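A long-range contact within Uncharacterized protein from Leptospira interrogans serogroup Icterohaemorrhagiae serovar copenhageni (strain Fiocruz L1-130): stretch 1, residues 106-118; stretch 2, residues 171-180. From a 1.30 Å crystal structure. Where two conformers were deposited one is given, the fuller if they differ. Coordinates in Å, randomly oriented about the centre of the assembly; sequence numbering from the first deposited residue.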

ATOM      1  N   PHE A 106       4.308   9.012  13.743  1.00 10.58           N
ATOM      2  CA  PHE A 106       3.317   8.792  14.806  1.00 11.07           C
ATOM      3  C   PHE A 106       3.367   7.356  15.320  1.00 10.99           C
ATOM      4  O   PHE A 106       3.276   7.129  16.528  1.00 11.27           O
ATOM      5  CB  PHE A 106       1.911   9.112  14.331  1.00 11.84           C
ATOM      6  CG  PHE A 106       1.632  10.560  14.043  1.00 11.26           C
ATOM      7  CD1 PHE A 106       2.525  11.575  14.370  1.00 11.91           C
ATOM      8  CD2 PHE A 106       0.409  10.906  13.438  1.00 12.01           C
ATOM      9  CE1 PHE A 106       2.210  12.894  14.102  1.00 11.92           C
ATOM     10  CE2 PHE A 106       0.082  12.217  13.169  1.00 12.77           C
ATOM     11  CZ  PHE A 106       0.990  13.228  13.519  1.00 12.80           C
ATOM     12  N   LEU A 107       3.547   6.378  14.436  1.00 11.51           N
ATOM     13  CA  LEU A 107       3.691   4.990  14.877  1.00 11.14           C
ATOM     14  C   LEU A 107       4.885   4.831  15.805  1.00 11.20           C
ATOM     15  O   LEU A 107       4.786   4.186  16.852  1.00 12.26           O
ATOM     16  CB  LEU A 107       3.869   4.051  13.674  1.00 11.25           C
ATOM     17  CG  LEU A 107       2.603   3.823  12.840  1.00 11.25           C
ATOM     18  CD1 LEU A 107       2.998   3.196  11.490  1.00 12.29           C
ATOM     19  CD2 LEU A 107       1.626   2.912  13.607  1.00 11.92           C
ATOM     20  N   GLN A 108       6.035   5.398  15.415  1.00 11.44           N
ATOM     21  CA  GLN A 108       7.228   5.303  16.257  1.00 11.84           C
ATOM     22  C   GLN A 108       6.977   5.813  17.667  1.00 11.80           C
ATOM     23  O   GLN A 108       7.468   5.227  18.631  1.00 13.18           O
ATOM     24  CB  GLN A 108       8.387   6.073  15.622  1.00 13.31           C
ATOM     25  CG  GLN A 108       8.897   5.386  14.343  1.00 12.83           C
ATOM     26  CD  GLN A 108       9.848   6.237  13.565  1.00 13.80           C
ATOM     27  OE1 GLN A 108       9.871   7.460  13.727  1.00 15.93           O
ATOM     28  NE2 GLN A 108      10.633   5.601  12.707  1.00 14.94           N
ATOM     29  N   LYS A 109       6.210   6.891  17.808  1.00 12.62           N
ATOM     30  CA  LYS A 109       6.026   7.526  19.096  1.00 14.41           C
ATOM     31  C   LYS A 109       4.822   7.007  19.860  1.00 14.61           C
ATOM     32  O   LYS A 109       4.669   7.342  21.028  1.00 18.04           O
ATOM     33  CB  LYS A 109       5.898   9.039  18.901  1.00 15.46           C
ATOM     34  CG  LYS A 109       7.159   9.675  18.325  1.00 19.11           C
ATOM     35  CD  LYS A 109       8.359   9.446  19.199  1.00 22.27           C
ATOM     36  CE  LYS A 109       9.537  10.215  18.636  1.00 25.59           C
ATOM     37  NZ  LYS A 109      10.718  10.105  19.501  1.00 27.46           N
ATOM     38  N   SER A 110       3.957   6.198  19.255  1.00 12.89           N
ATOM     39  CA  SER A 110       2.663   5.819  19.840  1.00 12.41           C
ATOM     40  C   SER A 110       2.740   4.379  20.344  1.00 12.62           C
ATOM     41  O   SER A 110       2.673   3.432  19.550  1.00 13.25           O
ATOM     42  CB  SER A 110       1.557   5.984  18.792  1.00 12.72           C
ATOM     43  OG  SER A 110       1.344   7.351  18.493  1.00 14.20           O
ATOM     44  N   GLU A 111       2.816   4.211  21.669  1.00 13.82           N
ATOM     45  CA  GLU A 111       3.054   2.875  22.207  1.00 15.60           C
ATOM     46  C   GLU A 111       1.872   1.943  21.982  1.00 15.50           C
ATOM     47  O   GLU A 111       2.067   0.733  21.846  1.00 17.78           O
ATOM     48  CB  GLU A 111       3.426   2.955  23.684  1.00 18.51           C
ATOM     49  CG  GLU A 111       4.752   3.734  23.904  1.00 23.02           C
ATOM     50  CD  GLU A 111       5.243   3.773  25.337  1.00 28.01           C
ATOM     51  OE1 GLU A 111       4.492   3.375  26.246  1.00 29.91           O
ATOM     52  OE2 GLU A 111       6.388   4.230  25.557  1.00 30.57           O
ATOM     53  N   LYS A 112       0.655   2.479  21.904  1.00 14.92           N
ATOM     54  CA  LYS A 112      -0.540   1.668  21.726  1.00 15.39           C
ATOM     55  C   LYS A 112      -1.353   2.233  20.567  1.00 13.17           C
ATOM     56  O   LYS A 112      -1.226   3.407  20.202  1.00 12.54           O
ATOM     57  CB  LYS A 112      -1.396   1.673  23.003  1.00 17.64           C
ATOM     58  CG  LYS A 112      -0.680   1.133  24.216  1.00 21.90           C
ATOM     59  CD  LYS A 112      -0.459  -0.369  24.066  1.00 26.36           C
ATOM     60  CE  LYS A 112       0.279  -0.983  25.248  1.00 30.11           C
ATOM     61  NZ  LYS A 112       0.802  -2.325  24.871  1.00 32.88           N
ATOM     62  N   LYS A 113      -2.220   1.378  20.011  1.00 13.49           N
ATOM     63  CA  LYS A 113      -3.009   1.785  18.856  1.00 12.86           C
ATOM     64  C   LYS A 113      -3.865   3.006  19.154  1.00 12.48           C
ATOM     65  O   LYS A 113      -4.034   3.872  18.288  1.00 13.02           O
ATOM     66  CB  LYS A 113      -3.867   0.617  18.372  1.00 13.17           C
ATOM     67  CG  LYS A 113      -4.964   0.136  19.345  1.00 13.29           C
ATOM     68  CD  LYS A 113      -5.468  -1.245  18.919  1.00 14.06           C
ATOM     69  CE  LYS A 113      -6.747  -1.689  19.662  1.00 14.82           C
ATOM     70  NZ  LYS A 113      -6.552  -1.778  21.141  1.00 15.91           N
ATOM     71  N   GLU A 114      -4.360   3.127  20.391  1.00 12.54           N
ATOM     72  CA  GLU A 114      -5.164   4.292  20.731  1.00 14.13           C
ATOM     73  C   GLU A 114      -4.347   5.575  20.664  1.00 13.23           C
ATOM     74  O   GLU A 114      -4.898   6.641  20.353  1.00 14.46           O
ATOM     75  CB  GLU A 114      -5.681   4.123  22.146  1.00 15.93           C
ATOM     76  CG  GLU A 114      -6.746   3.081  22.264  1.00 16.68           C
ATOM     77  CD  GLU A 114      -6.218   1.647  22.346  1.00 16.15           C
ATOM     78  OE1 GLU A 114      -5.018   1.436  22.651  1.00 15.87           O
ATOM     79  OE2 GLU A 114      -7.021   0.704  22.130  1.00 17.22           O
ATOM     80  N   ASP A 115      -3.044   5.500  20.984  1.00 12.58           N
ATOM     81  CA  ASP A 115      -2.180   6.675  20.921  1.00 13.40           C
ATOM     82  C   ASP A 115      -1.995   7.130  19.475  1.00 12.26           C
ATOM     83  O   ASP A 115      -1.981   8.324  19.180  1.00 12.65           O
ATOM     84  CB  ASP A 115      -0.804   6.379  21.541  1.00 15.29           C
ATOM     85  CG  ASP A 115      -0.888   5.925  22.971  1.00 18.42           C
ATOM     86  OD1 ASP A 115      -1.647   6.549  23.725  1.00 21.21           O
ATOM     87  OD2 ASP A 115      -0.215   4.943  23.339  1.00 18.85           O
ATOM     88  N   PHE A 116      -1.862   6.176  18.556  1.00 11.88           N
ATOM     89  CA  PHE A 116      -1.732   6.516  17.151  1.00 11.86           C
ATOM     90  C   PHE A 116      -2.990   7.186  16.621  1.00 11.56           C
ATOM     91  O   PHE A 116      -2.923   8.217  15.943  1.00 12.40           O
ATOM     92  CB  PHE A 116      -1.436   5.240  16.376  1.00 11.58           C
ATOM     93  CG  PHE A 116      -1.460   5.414  14.877  1.00 10.58           C
ATOM     94  CD1 PHE A 116      -0.396   6.008  14.194  1.00 11.50           C
ATOM     95  CD2 PHE A 116      -2.556   4.967  14.140  1.00 11.80           C
ATOM     96  CE1 PHE A 116      -0.434   6.144  12.809  1.00 11.95           C
ATOM     97  CE2 PHE A 116      -2.610   5.116  12.760  1.00 11.39           C
ATOM     98  CZ  PHE A 116      -1.550   5.722  12.112  1.00 11.74           C
ATOM     99  N   ILE A 117      -4.152   6.576  16.885  1.00 12.05           N
ATOM    100  CA  ILE A 117      -5.412   7.173  16.467  1.00 12.94           C
ATOM    101  C   ILE A 117      -5.550   8.560  17.057  1.00 13.09           C
ATOM    102  O   ILE A 117      -5.988   9.494  16.377  1.00 12.63           O
ATOM    103  CB  ILE A 117      -6.597   6.257  16.828  1.00 13.78           C
ATOM    104  CG1 ILE A 117      -6.437   4.903  16.121  1.00 14.65           C
ATOM    105  CG2 ILE A 117      -7.944   6.934  16.495  1.00 15.47           C
ATOM    106  CD1 ILE A 117      -6.518   4.962  14.580  1.00 15.79           C
ATOM    107  N   ARG A 118      -5.137   8.727  18.320  1.00 13.14           N
ATOM    108  CA  ARG A 118      -5.276  10.019  18.975  0.56 14.23           C
ATOM    109  C   ARG A 118      -4.425  11.102  18.306  1.00 13.97           C
ATOM    110  O   ARG A 118      -4.889  12.231  18.131  1.00 14.31           O
ATOM    111  CB  ARG A 118      -4.911   9.863  20.445  0.56 16.05           C
ATOM    112  CG  ARG A 118      -5.216  11.084  21.279  0.56 18.04           C
ATOM    113  CD  ARG A 118      -4.877  10.831  22.743  0.56 21.20           C
ATOM    114  NE  ARG A 118      -3.600  10.148  22.886  0.56 24.80           N
ATOM    115  CZ  ARG A 118      -2.419  10.761  22.897  0.56 25.60           C
ATOM    116  NH1 ARG A 118      -2.351  12.078  22.738  0.56 26.09           N
ATOM    117  NH2 ARG A 118      -1.308  10.048  23.052  0.56 26.44           N
ATOM    118  N   MET A 171      -7.533  -5.697  12.374  1.00 11.82           N
ATOM    119  CA  MET A 171      -6.653  -4.920  11.499  1.00 10.99           C
ATOM    120  C   MET A 171      -5.791  -4.029  12.407  1.00 10.71           C
ATOM    121  O   MET A 171      -6.013  -3.944  13.623  1.00 11.70           O
ATOM    122  CB  MET A 171      -7.464  -4.186  10.401  1.00 11.09           C
ATOM    123  CG  MET A 171      -8.602  -3.298  10.918  1.00 11.94           C
ATOM    124  SD  MET A 171      -8.104  -1.650  11.436  1.00 12.18           S
ATOM    125  CE  MET A 171      -7.633  -0.931   9.869  1.00 12.99           C
ATOM    126  N   PHE A 172      -4.741  -3.424  11.830  1.00 11.21           N
ATOM    127  CA  PHE A 172      -3.682  -2.853  12.676  1.00 10.97           C
ATOM    128  C   PHE A 172      -4.150  -1.700  13.548  1.00 10.87           C
ATOM    129  O   PHE A 172      -3.449  -1.362  14.514  1.00 11.76           O
ATOM    130  CB  PHE A 172      -2.450  -2.454  11.839  1.00 11.27           C
ATOM    131  CG  PHE A 172      -2.500  -1.050  11.255  1.00 11.09           C
ATOM    132  CD1 PHE A 172      -1.783   0.004  11.832  1.00 11.19           C
ATOM    133  CD2 PHE A 172      -3.214  -0.790  10.089  1.00 11.45           C
ATOM    134  CE1 PHE A 172      -1.821   1.272  11.287  1.00 11.33           C
ATOM    135  CE2 PHE A 172      -3.256   0.481   9.544  1.00 11.19           C
ATOM    136  CZ  PHE A 172      -2.550   1.526  10.132  1.00 11.70           C
ATOM    137  N   GLN A 173      -5.292  -1.064  13.234  1.00 10.71           N
ATOM    138  CA  GLN A 173      -5.787   0.028  14.066  1.00 11.47           C
ATOM    139  C   GLN A 173      -6.670  -0.457  15.196  1.00 12.49           C
ATOM    140  O   GLN A 173      -6.943   0.307  16.122  1.00 13.73           O
ATOM    141  CB  GLN A 173      -6.550   1.090  13.256  1.00 11.89           C
ATOM    142  CG  GLN A 173      -5.652   1.747  12.189  1.00 11.26           C
ATOM    143  CD  GLN A 173      -6.419   2.491  11.122  1.00 11.58           C
ATOM    144  OE1 GLN A 173      -7.654   2.498  11.126  1.00 12.20           O
ATOM    145  NE2 GLN A 173      -5.699   3.045  10.145  1.00 11.68           N
ATOM    146  N   THR A 174      -7.100  -1.713  15.153  1.00 11.61           N
ATOM    147  CA  THR A 174      -8.080  -2.228  16.096  1.00 12.48           C
ATOM    148  C   THR A 174      -7.613  -3.477  16.829  1.00 13.34           C
ATOM    149  O   THR A 174      -8.385  -4.016  17.632  1.00 14.64           O
ATOM    150  CB  THR A 174      -9.425  -2.544  15.401  1.00 13.65           C
ATOM    151  OG1 THR A 174      -9.222  -3.589  14.439  1.00 14.71           O
ATOM    152  CG2 THR A 174     -10.018  -1.337  14.721  1.00 14.23           C
ATOM    153  N   ASP A 175      -6.389  -3.943  16.595  1.00 12.45           N
ATOM    154  CA  ASP A 175      -5.866  -5.156  17.219  1.00 13.00           C
ATOM    155  C   ASP A 175      -4.459  -4.890  17.731  1.00 12.81           C
ATOM    156  O   ASP A 175      -3.587  -4.446  16.971  1.00 13.01           O
ATOM    157  CB  ASP A 175      -5.833  -6.304  16.206  1.00 14.44           C
ATOM    158  CG  ASP A 175      -5.256  -7.578  16.808  1.00 14.99           C
ATOM    159  OD1 ASP A 175      -5.940  -8.183  17.647  1.00 16.57           O
ATOM    160  OD2 ASP A 175      -4.124  -7.949  16.475  1.00 15.70           O
ATOM    161  N   ASP A 176      -4.238  -5.172  19.019  1.00 13.53           N
ATOM    162  CA  ASP A 176      -2.955  -4.835  19.638  1.00 14.06           C
ATOM    163  C   ASP A 176      -1.784  -5.546  18.956  1.00 13.10           C
ATOM    164  O   ASP A 176      -0.731  -4.936  18.744  1.00 13.45           O
ATOM    165  CB  ASP A 176      -2.980  -5.168  21.135  1.00 14.74           C
ATOM    166  CG  ASP A 176      -3.838  -4.219  21.954  1.00 16.66           C
ATOM    167  OD1 ASP A 176      -4.091  -3.078  21.529  1.00 16.38           O
ATOM    168  OD2 ASP A 176      -4.249  -4.634  23.070  1.00 19.33           O
ATOM    169  N   GLU A 177      -1.923  -6.835  18.637  1.00 13.49           N
ATOM    170  CA  GLU A 177      -0.802  -7.562  18.054  0.59 13.58           C
ATOM    171  C   GLU A 177      -0.460  -7.037  16.664  1.00 12.50           C
ATOM    172  O   GLU A 177       0.718  -6.833  16.348  1.00 13.38           O
ATOM    173  CB  GLU A 177      -1.095  -9.057  18.006  0.59 15.92           C
ATOM    174  CG  GLU A 177       0.093  -9.877  17.566  0.59 18.83           C
ATOM    175  CD  GLU A 177      -0.206 -11.364  17.525  0.59 22.08           C
ATOM    176  OE1 GLU A 177      -1.398 -11.735  17.643  0.59 22.96           O
ATOM    177  OE2 GLU A 177       0.743 -12.161  17.367  0.59 24.13           O
ATOM    178  N   GLN A 178      -1.471  -6.779  15.827  1.00 12.70           N
ATOM    179  CA  GLN A 178      -1.193  -6.260  14.488  1.00 11.50           C
ATOM    180  C   GLN A 178      -0.652  -4.837  14.553  1.00 11.77           C
ATOM    181  O   GLN A 178       0.256  -4.480  13.797  1.00 12.37           O
ATOM    182  CB  GLN A 178      -2.410  -6.406  13.568  1.00 12.02           C
ATOM    183  CG  GLN A 178      -2.715  -7.872  13.292  1.00 13.00           C
ATOM    184  CD  GLN A 178      -3.873  -8.092  12.347  1.00 12.10           C
ATOM    185  OE1 GLN A 178      -4.328  -7.168  11.655  1.00 12.43           O
ATOM    186  NE2 GLN A 178      -4.356  -9.339  12.304  1.00 13.22           N
ATOM    187  N   TYR A 179      -1.150  -4.031  15.491  1.00 11.77           N
ATOM    188  CA  TYR A 179      -0.582  -2.703  15.698  1.00 11.80           C
ATOM    189  C   TYR A 179       0.897  -2.806  16.056  1.00 11.71           C
ATOM    190  O   TYR A 179       1.752  -2.112  15.477  1.00 12.23           O
ATOM    191  CB  TYR A 179      -1.340  -1.934  16.794  1.00 11.66           C
ATOM    192  CG  TYR A 179      -0.713  -0.564  16.972  1.00 10.79           C
ATOM    193  CD1 TYR A 179      -1.002   0.461  16.082  1.00 11.07           C
ATOM    194  CD2 TYR A 179       0.217  -0.319  17.975  1.00 11.24           C
ATOM    195  CE1 TYR A 179      -0.383   1.688  16.174  1.00 11.52           C
ATOM    196  CE2 TYR A 179       0.821   0.906  18.083  1.00 11.32           C
ATOM    197  CZ  TYR A 179       0.521   1.909  17.180  1.00 11.34           C
ATOM    198  OH  TYR A 179       1.149   3.141  17.249  1.00 12.04           O
ATOM    199  N   SER A 180       1.217  -3.683  17.020  1.00 12.14           N
ATOM    200  CA  SER A 180       2.601  -3.824  17.459  0.57 12.30           C
ATOM    201  C   SER A 180       3.509  -4.269  16.318  1.00 11.34           C
ATOM    202  O   SER A 180       4.667  -3.835  16.236  1.00 12.64           O
ATOM    203  CB  SER A 180       2.651  -4.839  18.592  0.57 14.06           C
ATOM    204  OG  SER A 180       3.969  -4.980  19.037  0.57 15.60           O
TER
HETATM  205  O   HOH W   1      -2.109  -1.309  20.725  1.00 16.95           O
HETATM  206  O   HOH W   2      -6.732  -3.828  23.791  1.00 43.35           O
HETATM  207  O   HOH W   3      -4.460  -1.022  23.697  1.00 23.71           O

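The contact is built around one bump and one hollow. Stretch 1 is a helix end, a short turn and a new helix start: the first helix runs through Lys109, Ser110 leaves helical geometry, and Lys112 holds the N-cap position before the helix that begins at Lys113. This bend leaves a pocket lined by Leu107, Ser110, Lys112, Lys113 and Phe116. Tyr179, on the helix that starts at Asp176, points its CA-to-CB bond toward that pocket and fills it. The two helices, 113-118 and 176-180, cross at 66° with their axes no closer than 10.9 Å, a gap wide enough for a large side chain between them.

The Tyr179 ring is met over one face, along its edge and at its hydroxyl. Over one face lies the backbone where Lys112 leads into Lys113, with Lys113 CA 3.6 Å from the Tyr179 ring centroid and 7° off the normal, a CH-pi contact. Leu107 CD2 packs 3.5 Å from Tyr179 CE1, and Phe116 CB lies 3.7 Å from that same CE1. At the tip, Tyr179 OH donates a 2.8 Å hydrogen bond to Ser110 O, a carbonyl at the break between helices. The polar end of a buried ring is thus paid for by backbone, while Ser110 OG turns back to donate to Phe106 O at 2.8 Å.

Beside this plug, Phe172 adds a second, smaller aromatic contact: its CE1 lies 4.2 Å from Phe116 CE2 and 4.5 Å from Leu107 CD2, the latter at the ring's edge. Farther along the helix, Ile117 CD1 rests 4.1 Å from Gln173 CB.

Lys113 does the reverse of Tyr179, sending a long chain from stretch 1 across stretch 2. The backbones come nearest here, with Lys113 CA 5.8 Å from Gln173 CA. Its aliphatic portion lies along the turn before the helix, with CD 3.5 Å from Gln173 O and CE 3.5 Å from Thr174 C. The chain ends at Asp176, where Lys113 NZ and Asp176 OD1 form a 2.8 Å salt bridge; NZ also pairs with Glu114 OE2 at 2.7 Å, so one ammonium joins carboxylates from both stretches. Water 1 accepts from Lys113 N and donates to Asp176 OD1, both at 2.8 Å, tying the same carboxylate to the start of the opposing helix.

Both helix starts are braced locally: Asp175 OD2 accepts from Gln178 N at 3.0 Å, a capping bond, and Asp115 OD2 accepts from Lys112 N at 3.0 Å. The rule is compact: a buried aromatic plugs a helix break, and a lysine whose CA covers that ring sends its side chain off along the neighbouring turn to carboxylates on exposed residues.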